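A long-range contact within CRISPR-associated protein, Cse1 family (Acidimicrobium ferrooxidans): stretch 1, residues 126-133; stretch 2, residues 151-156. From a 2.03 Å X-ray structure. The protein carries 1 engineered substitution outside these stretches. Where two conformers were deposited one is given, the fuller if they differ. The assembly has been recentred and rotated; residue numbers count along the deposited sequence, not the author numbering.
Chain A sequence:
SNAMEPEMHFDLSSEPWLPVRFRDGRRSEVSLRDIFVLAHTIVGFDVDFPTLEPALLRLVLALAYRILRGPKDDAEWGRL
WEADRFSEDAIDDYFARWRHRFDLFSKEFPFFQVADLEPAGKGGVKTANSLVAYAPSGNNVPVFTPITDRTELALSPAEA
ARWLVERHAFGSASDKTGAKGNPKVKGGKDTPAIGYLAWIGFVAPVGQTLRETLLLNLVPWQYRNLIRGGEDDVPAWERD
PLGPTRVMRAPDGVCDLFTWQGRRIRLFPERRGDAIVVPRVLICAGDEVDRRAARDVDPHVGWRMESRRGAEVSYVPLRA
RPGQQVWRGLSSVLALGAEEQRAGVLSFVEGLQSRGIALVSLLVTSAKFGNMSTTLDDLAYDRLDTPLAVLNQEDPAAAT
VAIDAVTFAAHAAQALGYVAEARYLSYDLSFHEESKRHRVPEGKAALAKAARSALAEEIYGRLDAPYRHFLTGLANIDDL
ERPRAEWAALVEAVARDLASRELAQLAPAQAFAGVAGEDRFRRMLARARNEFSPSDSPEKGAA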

ATOM      1  N   LYS A 126      14.031 -21.540 -13.541  0.52 45.27           N
ATOM      2  CA  LYS A 126      14.966 -20.423 -13.402  0.52 45.32           C
ATOM      3  C   LYS A 126      15.680 -20.502 -12.081  0.52 47.41           C
ATOM      4  O   LYS A 126      15.254 -21.233 -11.179  0.52 45.15           O
ATOM      5  CB  LYS A 126      14.191 -19.078 -13.481  0.52 48.53           C
ATOM      6  CG  LYS A 126      13.350 -18.882 -14.759  0.52 49.03           C
ATOM      7  CD  LYS A 126      14.154 -19.088 -16.039  0.52 51.85           C
ATOM      8  CE  LYS A 126      13.304 -18.948 -17.296  0.52 61.81           C
ATOM      9  NZ  LYS A 126      14.008 -19.523 -18.454  0.52 65.24           N
ATOM     10  N   THR A 127      16.740 -19.729 -11.939  1.00 44.83           N
ATOM     11  CA  THR A 127      17.461 -19.656 -10.662  1.00 45.68           C
ATOM     12  C   THR A 127      16.513 -18.957  -9.704  1.00 46.21           C
ATOM     13  O   THR A 127      15.647 -18.150 -10.103  1.00 42.46           O
ATOM     14  CB  THR A 127      18.831 -18.975 -10.776  1.00 52.23           C
ATOM     15  OG1 THR A 127      18.635 -17.638 -11.179  1.00 58.04           O
ATOM     16  CG2 THR A 127      19.768 -19.715 -11.720  1.00 54.74           C
ATOM     17  N   ALA A 128      16.649 -19.281  -8.425  1.00 44.97           N
ATOM     18  CA  ALA A 128      15.773 -18.752  -7.413  1.00 43.29           C
ATOM     19  C   ALA A 128      15.810 -17.228  -7.230  1.00 44.97           C
ATOM     20  O   ALA A 128      14.838 -16.654  -6.729  1.00 43.93           O
ATOM     21  CB  ALA A 128      16.047 -19.436  -6.122  1.00 46.12           C
ATOM     22  N   ASN A 129      16.822 -16.554  -7.735  1.00 43.32           N
ATOM     23  CA  ASN A 129      16.866 -15.093  -7.693  1.00 44.08           C
ATOM     24  C   ASN A 129      15.661 -14.479  -8.471  1.00 45.71           C
ATOM     25  O   ASN A 129      15.213 -13.406  -8.101  1.00 43.26           O
ATOM     26  CB  ASN A 129      18.217 -14.619  -8.268  1.00 48.32           C
ATOM     27  CG  ASN A 129      18.381 -13.156  -8.134  1.00 67.81           C
ATOM     28  OD1 ASN A 129      18.405 -12.433  -9.138  1.00 64.20           O
ATOM     29  ND2 ASN A 129      18.502 -12.707  -6.881  1.00 62.29           N
ATOM     30  N   SER A 130      15.077 -15.195  -9.465  1.00 44.72           N
ATOM     31  CA  SER A 130      13.862 -14.720 -10.188  1.00 44.96           C
ATOM     32  C   SER A 130      12.623 -14.549  -9.235  1.00 46.59           C
ATOM     33  O   SER A 130      11.653 -13.863  -9.587  1.00 41.68           O
ATOM     34  CB  SER A 130      13.520 -15.689 -11.318  1.00 50.62           C
ATOM     35  OG  SER A 130      13.075 -16.912 -10.761  1.00 65.72           O
ATOM     36  N   LEU A 131      12.621 -15.205  -8.051  1.00 42.29           N
ATOM     37  CA  LEU A 131      11.518 -15.061  -7.076  1.00 43.21           C
ATOM     38  C   LEU A 131      11.686 -13.771  -6.259  1.00 45.97           C
ATOM     39  O   LEU A 131      10.750 -13.280  -5.658  1.00 47.37           O
ATOM     40  CB  LEU A 131      11.584 -16.314  -6.152  1.00 44.38           C
ATOM     41  CG  LEU A 131      10.448 -16.759  -5.334  1.00 49.29           C
ATOM     42  CD1 LEU A 131       9.151 -16.907  -6.099  1.00 46.66           C
ATOM     43  CD2 LEU A 131      10.834 -18.030  -4.638  1.00 54.50           C
ATOM     44  N   VAL A 132      12.867 -13.174  -6.283  1.00 45.18           N
ATOM     45  CA  VAL A 132      13.122 -11.950  -5.504  1.00 44.84           C
ATOM     46  C   VAL A 132      12.660 -10.741  -6.281  1.00 51.98           C
ATOM     47  O   VAL A 132      13.033 -10.622  -7.428  1.00 49.00           O
ATOM     48  CB  VAL A 132      14.617 -11.837  -5.171  1.00 47.62           C
ATOM     49  CG1 VAL A 132      14.957 -10.496  -4.495  1.00 47.27           C
ATOM     50  CG2 VAL A 132      15.087 -13.046  -4.327  1.00 47.54           C
ATOM     51  N   ALA A 133      11.903  -9.809  -5.655  1.00 47.91           N
ATOM     52  CA  ALA A 133      11.559  -8.538  -6.282  1.00 50.18           C
ATOM     53  C   ALA A 133      12.677  -7.554  -5.945  1.00 62.60           C
ATOM     54  O   ALA A 133      13.110  -7.485  -4.763  1.00 63.96           O
ATOM     55  CB  ALA A 133      10.250  -7.998  -5.733  1.00 50.34           C
ATOM     56  N   THR A 151      22.631 -13.261  -8.485  1.00 82.22           N
ATOM     57  CA  THR A 151      22.000 -13.969  -9.602  1.00 82.62           C
ATOM     58  C   THR A 151      22.165 -15.521  -9.445  1.00 85.83           C
ATOM     59  O   THR A 151      21.239 -16.251  -9.807  1.00 85.29           O
ATOM     60  CB  THR A 151      22.502 -13.434 -10.961  1.00103.53           C
ATOM     61  OG1 THR A 151      21.879 -14.183 -12.018  1.00105.89           O
ATOM     62  CG2 THR A 151      24.046 -13.450 -11.102  1.00108.17           C
ATOM     63  N   GLU A 152      23.328 -16.015  -8.926  1.00 80.93           N
ATOM     64  CA  GLU A 152      23.545 -17.431  -8.599  1.00 78.68           C
ATOM     65  C   GLU A 152      23.306 -17.659  -7.064  1.00 73.89           C
ATOM     66  O   GLU A 152      23.452 -18.800  -6.606  1.00 72.09           O
ATOM     67  CB  GLU A 152      24.958 -17.900  -9.012  1.00 82.58           C
ATOM     68  CG  GLU A 152      25.049 -18.311 -10.475  1.00 99.52           C
ATOM     69  CD  GLU A 152      24.638 -19.747 -10.753  1.00120.59           C
ATOM     70  OE1 GLU A 152      25.425 -20.661 -10.413  1.00120.02           O
ATOM     71  OE2 GLU A 152      23.549 -19.960 -11.339  1.00103.12           O
ATOM     72  N   LEU A 153      22.915 -16.580  -6.281  1.00 65.65           N
ATOM     73  CA  LEU A 153      22.662 -16.677  -4.833  1.00 58.80           C
ATOM     74  C   LEU A 153      21.478 -17.522  -4.545  1.00 52.11           C
ATOM     75  O   LEU A 153      20.358 -17.073  -4.730  1.00 50.78           O
ATOM     76  CB  LEU A 153      22.439 -15.339  -4.103  1.00 57.85           C
ATOM     77  CG  LEU A 153      23.588 -14.456  -3.595  1.00 66.10           C
ATOM     78  CD1 LEU A 153      23.047 -13.537  -2.520  1.00 67.06           C
ATOM     79  CD2 LEU A 153      24.775 -15.232  -3.068  1.00 66.19           C
ATOM     80  N   ALA A 154      21.688 -18.681  -3.938  1.00 44.05           N
ATOM     81  CA  ALA A 154      20.563 -19.504  -3.556  1.00 41.20           C
ATOM     82  C   ALA A 154      19.814 -18.832  -2.355  1.00 42.98           C
ATOM     83  O   ALA A 154      20.406 -18.058  -1.606  1.00 43.20           O
ATOM     84  CB  ALA A 154      21.058 -20.876  -3.229  1.00 40.80           C
ATOM     85  N   LEU A 155      18.518 -19.075  -2.223  1.00 39.99           N
ATOM     86  CA  LEU A 155      17.743 -18.532  -1.109  1.00 38.80           C
ATOM     87  C   LEU A 155      17.751 -19.489   0.062  1.00 43.23           C
ATOM     88  O   LEU A 155      17.759 -20.701  -0.107  1.00 42.13           O
ATOM     89  CB  LEU A 155      16.290 -18.261  -1.565  1.00 38.33           C
ATOM     90  CG  LEU A 155      16.093 -17.235  -2.728  1.00 42.26           C
ATOM     91  CD1 LEU A 155      14.622 -17.050  -3.071  1.00 42.16           C
ATOM     92  CD2 LEU A 155      16.678 -15.876  -2.387  1.00 44.72           C
ATOM     93  N   SER A 156      17.652 -18.950   1.274  1.00 38.53           N
ATOM     94  CA  SER A 156      17.359 -19.795   2.414  1.00 37.83           C
ATOM     95  C   SER A 156      15.878 -20.205   2.336  1.00 41.39           C
ATOM     96  O   SER A 156      15.055 -19.526   1.671  1.00 37.39           O
ATOM     97  CB  SER A 156      17.592 -19.023   3.732  1.00 41.47           C
ATOM     98  OG  SER A 156      16.625 -17.989   3.797  1.00 40.68           O
TER

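The contact between residues 126-133 and 151-156 is small, burying 332 Å² in total, and is built mainly round L155, T151 and N129. L155 has the largest share, 81 Å². Its CA-to-CB bond points toward the first stretch, and with chi1 in m and chi2 in t its two methyl groups spread across a short 3-10 segment, residues 128-131, and the loop residue that follows. L155 CD2 lies 3.8 Å from V132 CG2, L155 CD1 lies 4.2 Å from L131 CD2, and L155 CG sits 4.0 Å from A128 CB, so one buried leucine packs against three apolar side chains. Within the 3-10 segment and just after it, L131 N donates to A128 O (3.0 Å) and V132 N to N129 O (3.0 Å); A128, L131 and V132 all contact L155. The closest approach of L155 to the segment is nevertheless to backbone, L155 CD1 to A128 O at 3.7 Å.

T151 works differently. Its CA-to-CB bond points away, and it is the carbonyl that meets the first stretch. T127 OG1 donates a hydrogen bond to T151 O at 3.3 Å, a rather long one and the only hydrogen bond across the contact. T151 O also lies 3.8 Å from N129 CB, a van der Waals approach that helps account for the 49 Å² covered on N129. T151 is exposed and poorly ordered, so this end is less sharply defined than the leucine packing.

T127 also anchors its own stretch: T127 O accepts from both S130 N (3.1 Å) and S130 OG (2.9 Å), tying the strand end to the turn. T127 CG2 comes 3.8 Å from E152 OE2, the glutamate reaching back although its CA-to-CB bond points away; E152 too is poorly ordered.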